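Local coordinates for adenosine kinase (Sinorhizobium meliloti, PDB 3UBO), which probably transfers a phosphate from ATP to adenosine, as a member of the pfkB family of carbohydrate kinases, at residues L9-A14 and D169-A174; A78-V83 and D147-S152; E158-D163 and S192-R197. One frame throughout, in Å; residues are numbered along the deposited sequence.

Contact 1 of 3, residues L9-A14 and D169-A174; sequences LTIGNA and DAIREA. With ADN (adenosine), chain C.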
loop_
_atom_site.group_PDB
_atom_site.type_symbol
_atom_site.label_atom_id
_atom_site.label_comp_id
_atom_site.label_asym_id
_atom_site.label_seq_id
_atom_site.Cartn_x
_atom_site.Cartn_y
_atom_site.Cartn_z
ATOM N N LEU A 9 11.827 -12.131 19.347
ATOM C CA LEU A 9 12.602 -12.231 18.122
ATOM C C LEU A 9 11.911 -13.154 17.077
ATOM O O LEU A 9 11.525 -14.326 17.354
ATOM C CB LEU A 9 14.009 -12.696 18.431
ATOM C CG LEU A 9 14.971 -13.111 17.302
ATOM C CD1 LEU A 9 15.443 -11.893 16.488
ATOM C CD2 LEU A 9 16.175 -13.860 17.870
ATOM N N THR A 10 11.739 -12.609 15.876
ATOM C CA THR A 10 11.215 -13.463 14.807
ATOM C C THR A 10 12.200 -13.667 13.655
ATOM O O THR A 10 12.987 -12.760 13.307
ATOM C CB THR A 10 9.782 -13.069 14.299
ATOM O OG1 THR A 10 9.881 -11.976 13.364
ATOM C CG2 THR A 10 8.890 -12.676 15.480
ATOM N N ILE A 11 12.148 -14.895 13.136
ATOM C CA ILE A 11 12.933 -15.329 11.997
ATOM C C ILE A 11 12.002 -15.957 10.966
ATOM O O ILE A 11 11.192 -16.861 11.286
ATOM C CB ILE A 11 14.075 -16.329 12.386
ATOM C CG1 ILE A 11 15.021 -15.707 13.409
ATOM C CG2 ILE A 11 14.909 -16.763 11.142
ATOM C CD1 ILE A 11 16.376 -16.415 13.464
ATOM N N GLY A 12 12.096 -15.434 9.744
ATOM C CA GLY A 12 11.160 -15.778 8.683
ATOM C C GLY A 12 11.561 -15.190 7.327
ATOM O O GLY A 12 12.417 -14.302 7.245
ATOM N N ASN A 13 10.951 -15.707 6.268
ATOM C CA ASN A 13 11.149 -15.228 4.908
ATOM C C ASN A 13 10.784 -13.769 4.752
ATOM O O ASN A 13 9.611 -13.388 4.922
ATOM C CB ASN A 13 10.226 -16.046 4.058
ATOM C CG ASN A 13 10.716 -17.388 3.889
ATOM O OD1 ASN A 13 11.930 -17.548 3.683
ATOM N ND2 ASN A 13 9.853 -18.383 3.991
ATOM N N ALA A 14 11.749 -12.926 4.439
ATOM C CA ALA A 14 11.444 -11.529 4.252
ATOM C C ALA A 14 10.722 -11.301 2.909
ATOM O O ALA A 14 11.282 -11.552 1.843
ATOM C CB ALA A 14 12.702 -10.713 4.337
ATOM N N ASP A 169 19.204 -24.561 9.257
ATOM C CA ASP A 169 20.517 -24.496 9.955
ATOM C C ASP A 169 20.800 -23.124 10.607
ATOM O O ASP A 169 21.739 -22.983 11.401
ATOM C CB ASP A 169 21.763 -24.880 9.067
ATOM C CG ASP A 169 21.489 -26.060 8.115
ATOM O OD1 ASP A 169 20.810 -27.050 8.507
ATOM O OD2 ASP A 169 21.934 -25.972 6.937
ATOM N N ALA A 170 20.042 -22.101 10.242
ATOM C CA ALA A 170 20.164 -20.856 10.979
ATOM C C ALA A 170 19.287 -20.989 12.224
ATOM O O ALA A 170 19.474 -20.223 13.181
ATOM C CB ALA A 170 19.737 -19.655 10.136
ATOM N N ILE A 171 18.389 -21.994 12.190
ATOM C CA ILE A 171 17.364 -22.285 13.203
ATOM C C ILE A 171 17.816 -23.235 14.334
ATOM O O ILE A 171 17.689 -22.860 15.513
ATOM C CB ILE A 171 15.972 -22.804 12.583
ATOM C CG1 ILE A 171 15.186 -21.708 11.822
ATOM C CG2 ILE A 171 15.002 -23.390 13.675
ATOM C CD1 ILE A 171 15.033 -20.391 12.549
ATOM N N ARG A 172 18.295 -24.446 14.001
ATOM C CA ARG A 172 18.884 -25.367 15.010
ATOM C C ARG A 172 19.659 -24.484 15.981
ATOM O O ARG A 172 19.515 -24.590 17.219
ATOM C CB ARG A 172 19.870 -26.396 14.378
ATOM C CG ARG A 172 21.315 -25.992 14.614
ATOM C CD ARG A 172 22.447 -27.059 14.433
ATOM N NE ARG A 172 22.856 -27.288 13.044
ATOM C CZ ARG A 172 22.284 -28.224 12.272
ATOM N NH1 ARG A 172 21.269 -28.981 12.764
ATOM N NH2 ARG A 172 22.707 -28.402 11.010
ATOM N N GLU A 173 20.415 -23.577 15.345
ATOM C CA GLU A 173 21.438 -22.710 15.913
ATOM C C GLU A 173 20.963 -21.602 16.846
ATOM O O GLU A 173 21.575 -21.349 17.888
ATOM C CB GLU A 173 22.234 -22.067 14.759
ATOM C CG GLU A 173 23.727 -21.727 15.050
ATOM C CD GLU A 173 24.614 -22.968 15.394
ATOM O OE1 GLU A 173 24.559 -24.062 14.706
ATOM O OE2 GLU A 173 25.359 -22.809 16.387
ATOM N N ALA A 174 19.917 -20.893 16.440
ATOM C CA ALA A 174 19.230 -19.924 17.315
ATOM C C ALA A 174 18.380 -20.550 18.446
ATOM O O ALA A 174 18.204 -19.909 19.466
ATOM C CB ALA A 174 18.403 -18.948 16.494
HETATM O "O5'" ADN C . 0.059 -15.079 6.527
HETATM C "C5'" ADN C . 0.233 -13.657 6.170
HETATM C "C4'" ADN C . 1.567 -13.342 5.409
HETATM O "O4'" ADN C . 2.157 -14.494 4.797
HETATM C "C3'" ADN C . 1.819 -12.176 4.318
HETATM O "O3'" ADN C . 1.940 -10.806 4.616
HETATM C "C2'" ADN C . 3.028 -12.739 3.498
HETATM O "O2'" ADN C . 4.143 -11.841 3.316
HETATM C "C1'" ADN C . 3.314 -13.990 4.229
HETATM N N9 ADN C . 3.857 -15.044 3.319
HETATM C C8 ADN C . 3.353 -15.608 2.111
HETATM N N7 ADN C . 4.180 -16.690 1.706
HETATM C C5 ADN C . 5.190 -16.795 2.679
HETATM C C6 ADN C . 6.311 -17.661 2.806
HETATM N N6 ADN C . 6.574 -18.708 1.856
HETATM N N1 ADN C . 7.168 -17.491 3.953
HETATM C C2 ADN C . 6.891 -16.474 4.924
HETATM N N3 ADN C . 5.787 -15.591 4.835
HETATM C C4 ADN C . 4.972 -15.768 3.691
#
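Ile11 and Ile171 meet where helix 168-179 packs on the central parallel sheet of this alpha/beta kinase fold, the helix being the connection of a beta-alpha-beta unit that runs from strand 152-158 to strand 184-188. The two side chains slide past one another in opposite directions, and the closest approach is Ile11 CG2 to Ile171 CD1 at 3.9 Å. Ile11 offers two branches: CG2 meets the isoleucine, while CD1 at the end of the other branch lies 4.4 Å from Ala174 CB, one turn further along the helix. Ile171 does not aim its CB straight at the strand; the bend at its second torsion (chi2 -48°) helps bring CD1 to Ile11. The contact has no hydrogen bonds between the segments and is made of buried hydrocarbon, with the CA atoms of Ile11 and Ile171 8.3 Å apart.

Farther out, Ile11 also touches Phe80 of strand 77-80, and Val149 from helix 146-150 packs on both Leu9 and Ala174. Backbone bonds to Tyr156 and to Ala78 and Phe80 seat the strand between its two neighbours.

Past Gly12 the chain leaves this apolar layer and enters the adenosine pocket. Here Asn13 ND2 gives a fairly straight hydrogen bond to N1 of adenosine, 2.8 Å long with an N-H...N angle of 161°, and ND2 also bonds to Tyr160 O. With an alanine here, adenine N1 and Tyr160 O would probably both be left without this donor, and the base would be less firmly placed. Behind the amide, Glu158 OE2 accepts the backbone N-H of Asn13, which probably helps to hold the turn that presents ND2 to the base.

Contact 2 of 3, residues A78-V83 and D147-S152; sequences AYFGKV and DVVAQS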
loop_
_atom_site.group_PDB
_atom_site.type_symbol
_atom_site.label_atom_id
_atom_site.label_comp_id
_atom_site.label_asym_id
_atom_site.label_seq_id
_atom_site.Cartn_x
_atom_site.Cartn_y
_atom_site.Cartn_z
ATOM N N ALA A 78 12.603 -7.947 17.492
ATOM C CA ALA A 78 13.763 -7.985 16.586
ATOM C C ALA A 78 13.535 -9.066 15.535
ATOM O O ALA A 78 12.769 -10.068 15.771
ATOM C CB ALA A 78 15.088 -8.241 17.342
ATOM N N TYR A 79 14.179 -8.861 14.376
ATOM C CA TYR A 79 13.823 -9.677 13.207
ATOM C C TYR A 79 15.051 -9.990 12.397
ATOM O O TYR A 79 15.958 -9.147 12.255
ATOM C CB TYR A 79 12.657 -9.042 12.328
ATOM C CG TYR A 79 12.381 -9.819 11.005
ATOM C CD1 TYR A 79 11.665 -11.018 11.017
ATOM C CD2 TYR A 79 12.871 -9.358 9.768
ATOM C CE1 TYR A 79 11.439 -11.722 9.897
ATOM C CE2 TYR A 79 12.618 -10.059 8.612
ATOM C CZ TYR A 79 11.915 -11.246 8.701
ATOM O OH TYR A 79 11.700 -11.985 7.575
ATOM N N PHE A 80 15.096 -11.224 11.917
ATOM C CA PHE A 80 16.150 -11.599 10.989
ATOM C C PHE A 80 15.480 -12.060 9.697
ATOM O O PHE A 80 14.618 -12.992 9.754
ATOM C CB PHE A 80 17.003 -12.801 11.489
ATOM C CG PHE A 80 17.659 -12.624 12.843
ATOM C CD1 PHE A 80 17.974 -11.351 13.347
ATOM C CD2 PHE A 80 18.006 -13.772 13.608
ATOM C CE1 PHE A 80 18.663 -11.235 14.576
ATOM C CE2 PHE A 80 18.635 -13.666 14.833
ATOM C CZ PHE A 80 19.000 -12.412 15.314
ATOM N N GLY A 81 15.840 -11.454 8.570
ATOM C CA GLY A 81 15.264 -11.819 7.289
ATOM C C GLY A 81 16.264 -11.709 6.154
ATOM O O GLY A 81 17.329 -11.112 6.310
ATOM N N LYS A 82 15.918 -12.286 5.008
ATOM C CA LYS A 82 16.790 -12.254 3.841
ATOM C C LYS A 82 16.235 -11.332 2.761
ATOM O O LYS A 82 15.159 -11.577 2.215
ATOM C CB LYS A 82 16.987 -13.663 3.279
ATOM C CG LYS A 82 18.442 -14.087 3.160
ATOM C CD LYS A 82 19.371 -12.884 3.188
ATOM C CE LYS A 82 20.585 -13.145 4.065
ATOM N NZ LYS A 82 21.480 -11.957 4.140
ATOM N N VAL A 83 16.975 -10.270 2.458
ATOM C CA VAL A 83 16.560 -9.311 1.442
ATOM C C VAL A 83 17.748 -8.846 0.607
ATOM O O VAL A 83 18.893 -8.893 1.058
ATOM C CB VAL A 83 15.876 -8.082 2.071
ATOM C CG1 VAL A 83 14.593 -8.495 2.778
ATOM C CG2 VAL A 83 16.822 -7.384 3.035
ATOM N N ASP A 147 24.140 -12.271 20.070
ATOM C CA ASP A 147 23.832 -11.496 21.252
ATOM C C ASP A 147 22.334 -11.343 21.291
ATOM O O ASP A 147 21.671 -11.642 22.313
ATOM C CB ASP A 147 24.566 -10.123 21.227
ATOM C CG ASP A 147 24.446 -9.386 19.877
ATOM O OD1 ASP A 147 24.605 -10.049 18.842
ATOM O OD2 ASP A 147 24.187 -8.151 19.840
ATOM N N VAL A 148 21.792 -10.924 20.147
ATOM C CA VAL A 148 20.348 -10.756 19.961
ATOM C C VAL A 148 19.509 -12.017 20.279
ATOM O O VAL A 148 18.619 -11.906 21.082
ATOM C CB VAL A 148 20.057 -10.037 18.600
ATOM C CG1 VAL A 148 18.553 -9.712 18.376
ATOM C CG2 VAL A 148 20.933 -8.731 18.523
ATOM N N VAL A 149 19.784 -13.207 19.746
ATOM C CA VAL A 149 19.016 -14.376 20.207
ATOM C C VAL A 149 19.018 -14.531 21.723
ATOM O O VAL A 149 17.957 -14.770 22.319
ATOM C CB VAL A 149 19.479 -15.670 19.578
ATOM C CG1 VAL A 149 18.532 -16.877 19.856
ATOM C CG2 VAL A 149 19.731 -15.421 18.113
ATOM N N ALA A 150 20.183 -14.366 22.348
ATOM C CA ALA A 150 20.338 -14.499 23.811
ATOM C C ALA A 150 19.523 -13.476 24.652
ATOM O O ALA A 150 18.988 -13.792 25.731
ATOM C CB ALA A 150 21.847 -14.447 24.176
ATOM N N GLN A 151 19.430 -12.257 24.152
ATOM C CA GLN A 151 18.706 -11.189 24.834
ATOM C C GLN A 151 17.162 -11.177 24.650
ATOM O O GLN A 151 16.435 -10.225 25.117
ATOM C CB GLN A 151 19.275 -9.859 24.363
ATOM C CG GLN A 151 20.791 -9.814 24.389
ATOM C CD GLN A 151 21.335 -8.547 23.745
ATOM O OE1 GLN A 151 21.223 -8.360 22.507
ATOM N NE2 GLN A 151 21.919 -7.652 24.580
ATOM N N SER A 152 16.657 -12.246 24.024
ATOM C CA SER A 152 15.270 -12.246 23.587
ATOM C C SER A 152 14.507 -13.379 24.225
ATOM O O SER A 152 14.910 -14.564 24.106
ATOM C CB SER A 152 15.172 -12.280 22.044
ATOM O OG SER A 152 15.611 -11.046 21.509
#
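Val148 fills the gap between Ala78 and Phe80, two residues whose side chains rise from the same face of strand 77-80. One methyl does most of the work: Val148 CG1 sits 3.9 Å from Ala78 CB and 4.1 Å from Phe80 CE1. That methyl points opposite the residue's own backbone N (chi1 -175°), which carries it to the strand, and it comes to the phenyl ring obliquely. Val149, the next residue of the helix, arrives differently. Its CG2 lies in the plane of the Phe80 ring and touches the edge at CE2, 3.9 Å away, the two side chains crossing at about a right angle. The far end of the ring thus points into the notch between the two valines, and CZ is within 4.2 Å of both Val148 CG1 and Val149 CG2.

This inner side is closed further by neighbours. His102 lies against Ala78 and Val148, and Ile177 and Ala178 of helix 168-179 against Val149. Tyr79 faces away from the helix, towards the other side of the sheet.

The outer side of the short helix is looser. Asp147 is exposed, and Ala150 and Gln151 are partly so; none of the three reaches the strand. Here the helix runs out: Gln151 N still bonds to Asp147 O at 3.0 Å, but Gln151 has already left helical geometry, and the chain turns into strand 152-158 at Ser152. Arg183 NE takes up the carbonyl oxygen of Ala150 near this end.

The result is a short helix packed on one face of the parallel sheet and followed directly by strand 152-158 of that same sheet, as in the alpha/beta layers of the ribokinase-like (pfkB) fold.

Contact 3 of 3, residues E158-D163 and S192-R197; sequences EGYLWD and SFCVHR. With ADN (adenosine), chain C.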
loop_
_atom_site.group_PDB
_atom_site.type_symbol
_atom_site.label_atom_id
_atom_site.label_comp_id
_atom_site.label_asym_id
_atom_site.label_seq_id
_atom_site.Cartn_x
_atom_site.Cartn_y
_atom_site.Cartn_z
ATOM N N GLU A 158 9.148 -19.243 11.256
ATOM C CA GLU A 158 8.134 -19.890 10.373
ATOM C C GLU A 158 8.475 -21.338 10.036
ATOM O O GLU A 158 9.663 -21.643 9.834
ATOM C CB GLU A 158 7.917 -19.108 9.022
ATOM C CG GLU A 158 7.523 -17.599 9.085
ATOM C CD GLU A 158 8.323 -16.776 8.051
ATOM O OE1 GLU A 158 7.985 -15.558 7.896
ATOM O OE2 GLU A 158 9.317 -17.344 7.422
ATOM N N GLY A 159 7.473 -22.216 9.980
ATOM C CA GLY A 159 7.586 -23.457 9.231
ATOM C C GLY A 159 7.991 -23.152 7.780
ATOM O O GLY A 159 8.755 -23.898 7.132
ATOM N N TYR A 160 7.506 -22.009 7.279
ATOM C CA TYR A 160 7.731 -21.564 5.896
ATOM C C TYR A 160 9.206 -21.579 5.483
ATOM O O TYR A 160 9.515 -21.383 4.302
ATOM C CB TYR A 160 7.222 -20.120 5.686
ATOM C CG TYR A 160 5.757 -19.983 5.351
ATOM C CD1 TYR A 160 5.034 -18.859 5.774
ATOM C CD2 TYR A 160 5.091 -20.959 4.639
ATOM C CE1 TYR A 160 3.681 -18.728 5.525
ATOM C CE2 TYR A 160 3.738 -20.823 4.376
ATOM C CZ TYR A 160 3.037 -19.700 4.827
ATOM O OH TYR A 160 1.699 -19.543 4.550
ATOM N N LEU A 161 10.081 -21.741 6.486
ATOM C CA LEU A 161 11.525 -21.558 6.403
ATOM C C LEU A 161 12.154 -22.876 6.042
ATOM O O LEU A 161 13.326 -22.952 5.726
ATOM C CB LEU A 161 12.091 -21.133 7.744
ATOM C CG LEU A 161 12.168 -19.639 8.039
ATOM C CD1 LEU A 161 13.026 -19.402 9.276
ATOM C CD2 LEU A 161 12.694 -18.819 6.874
ATOM N N TRP A 162 11.366 -23.929 6.115
ATOM C CA TRP A 162 11.854 -25.187 5.604
ATOM C C TRP A 162 12.125 -25.169 4.093
ATOM O O TRP A 162 13.110 -25.783 3.646
ATOM C CB TRP A 162 11.058 -26.397 6.142
ATOM C CG TRP A 162 11.737 -26.805 7.411
ATOM C CD1 TRP A 162 12.292 -28.031 7.702
ATOM C CD2 TRP A 162 12.092 -25.926 8.515
ATOM N NE1 TRP A 162 12.940 -27.976 8.934
ATOM C CE2 TRP A 162 12.836 -26.706 9.452
ATOM C CE3 TRP A 162 11.861 -24.553 8.797
ATOM C CZ2 TRP A 162 13.336 -26.167 10.662
ATOM C CZ3 TRP A 162 12.370 -24.008 9.996
ATOM C CH2 TRP A 162 13.090 -24.830 10.924
ATOM N N ASP A 163 11.327 -24.393 3.341
ATOM C CA ASP A 163 11.393 -24.346 1.878
ATOM C C ASP A 163 12.757 -23.935 1.356
ATOM O O ASP A 163 13.325 -24.647 0.506
ATOM C CB ASP A 163 10.279 -23.467 1.271
ATOM C CG ASP A 163 8.919 -24.139 1.317
ATOM O OD1 ASP A 163 8.881 -25.364 1.048
ATOM O OD2 ASP A 163 7.903 -23.466 1.664
ATOM N N SER A 192 -1.148 -25.119 5.594
ATOM C CA SER A 192 -1.412 -26.528 5.692
ATOM C C SER A 192 -0.702 -27.345 4.630
ATOM O O SER A 192 -0.778 -28.554 4.662
ATOM C CB SER A 192 -2.905 -26.830 5.715
ATOM O OG SER A 192 -3.409 -26.889 4.405
ATOM N N PHE A 193 -0.002 -26.745 3.681
ATOM C CA PHE A 193 0.733 -27.598 2.732
ATOM C C PHE A 193 2.157 -27.712 3.144
ATOM O O PHE A 193 2.782 -28.710 2.882
ATOM C CB PHE A 193 0.634 -27.125 1.275
ATOM C CG PHE A 193 -0.728 -27.367 0.669
ATOM C CD1 PHE A 193 -0.979 -28.520 -0.068
ATOM C CD2 PHE A 193 -1.785 -26.440 0.877
ATOM C CE1 PHE A 193 -2.285 -28.769 -0.604
ATOM C CE2 PHE A 193 -3.096 -26.676 0.344
ATOM C CZ PHE A 193 -3.337 -27.852 -0.403
ATOM N N CYS A 194 2.673 -26.645 3.750
ATOM C CA CYS A 194 3.960 -26.633 4.423
ATOM C C CYS A 194 3.885 -27.811 5.348
ATOM O O CYS A 194 4.708 -28.722 5.261
ATOM C CB CYS A 194 4.100 -25.358 5.227
ATOM S SG CYS A 194 5.778 -24.791 5.488
ATOM N N VAL A 195 2.852 -27.842 6.189
ATOM C CA VAL A 195 2.624 -29.008 7.054
ATOM C C VAL A 195 2.771 -30.404 6.365
ATOM O O VAL A 195 3.584 -31.197 6.819
ATOM C CB VAL A 195 1.369 -28.857 7.988
ATOM C CG1 VAL A 195 1.042 -30.150 8.711
ATOM C CG2 VAL A 195 1.596 -27.708 8.999
ATOM N N HIS A 196 2.061 -30.716 5.285
ATOM C CA HIS A 196 2.389 -31.972 4.578
ATOM C C HIS A 196 3.846 -32.094 4.113
ATOM O O HIS A 196 4.481 -33.133 4.303
ATOM C CB HIS A 196 1.482 -32.194 3.386
ATOM C CG HIS A 196 0.038 -32.251 3.742
ATOM N ND1 HIS A 196 -0.731 -31.114 3.912
ATOM C CD2 HIS A 196 -0.792 -33.302 3.943
ATOM C CE1 HIS A 196 -1.977 -31.461 4.206
ATOM N NE2 HIS A 196 -2.043 -32.784 4.230
ATOM N N ARG A 197 4.391 -31.036 3.519
ATOM C CA ARG A 197 5.748 -31.022 2.910
ATOM C C ARG A 197 6.892 -31.194 3.961
ATOM O O ARG A 197 8.058 -31.407 3.629
ATOM C CB ARG A 197 5.856 -29.705 2.093
ATOM C CG ARG A 197 7.170 -29.233 1.343
ATOM C CD ARG A 197 6.847 -28.039 0.242
ATOM N NE ARG A 197 6.552 -26.696 0.797
ATOM C CZ ARG A 197 5.320 -26.175 1.009
ATOM N NH1 ARG A 197 4.190 -26.831 0.680
ATOM N NH2 ARG A 197 5.215 -24.970 1.565
HETATM O "O5'" ADN C . 0.059 -15.079 6.527
HETATM C "C5'" ADN C . 0.233 -13.657 6.170
HETATM C "C4'" ADN C . 1.567 -13.342 5.409
HETATM O "O4'" ADN C . 2.157 -14.494 4.797
HETATM C "C3'" ADN C . 1.819 -12.176 4.318
HETATM O "O3'" ADN C . 1.940 -10.806 4.616
HETATM C "C2'" ADN C . 3.028 -12.739 3.498
HETATM O "O2'" ADN C . 4.143 -11.841 3.316
HETATM C "C1'" ADN C . 3.314 -13.990 4.229
HETATM N N9 ADN C . 3.857 -15.044 3.319
HETATM C C8 ADN C . 3.353 -15.608 2.111
HETATM N N7 ADN C . 4.180 -16.690 1.706
HETATM C C5 ADN C . 5.190 -16.795 2.679
HETATM C C6 ADN C . 6.311 -17.661 2.806
HETATM N N6 ADN C . 6.574 -18.708 1.856
HETATM N N1 ADN C . 7.168 -17.491 3.953
HETATM C C2 ADN C . 6.891 -16.474 4.924
HETATM N N3 ADN C . 5.787 -15.591 4.835
HETATM C C4 ADN C . 4.972 -15.768 3.691
#
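Arg197 and Asp163 set two flat groups almost in one plane, 15° apart, with the carboxylate at the edge of the guanidinium and Cys194 CA over one guanidinium face. The grip is side-on and double: Arg197 NE to Asp163 OD1 at 2.7 Å and Arg197 NH2 to Asp163 OD2 at 3.1 Å, both nearly straight and both using the syn lone pairs. Arg197 leaves the helix with CG opposite its backbone N (chi1 176°) and then bends at its third torsion to lay that edge against the acid.

A third flat group is the Tyr160 ring. Adenosine C6 lies over one face, 3.4 Å above the plane and displaced toward the rim. Cys194 SG approaches the ring obliquely, 4.0 Å from Tyr160 CD2, in a sulfur-aromatic contact, and also packs 3.5 Å from Gly159 O.

Glu158 borders the base as well, with OE1 3.3 Å from adenosine C2 and accepting a hydrogen bond from Ala63 N. Tyr198 OH bonds to Asp163 OD1, and Met37 of strand 37-39 touches Tyr160, Asp163 and Arg197.

Chemically, the base is met by an aromatic face, whereas the neighbouring acid and arginine probably neutralise each other, tying the Tyr160 loop to helix 192-197.

From the N terminus, strand 6-11 supplies the first half of contact 1, which closes only when helix 168-179 arrives. Within that long loop lies contact 2 entire, opening at strand 77-80 and closing at helix 146-150. The chain then runs through strand 152-158 to residues 158-163, opening contact 3 before contact 1 has closed; helix 192-197 closes it afterwards, so contacts 1 and 3 cross, while 2 and 3 follow in series. Contacts 1 and 2 pin two helices to neighbouring strands of one parallel sheet. Contacts 1 and 3 both reach adenosine through the loops after strands 6-11 and 152-158, and contact 3 ties the second loop to helix 192-197.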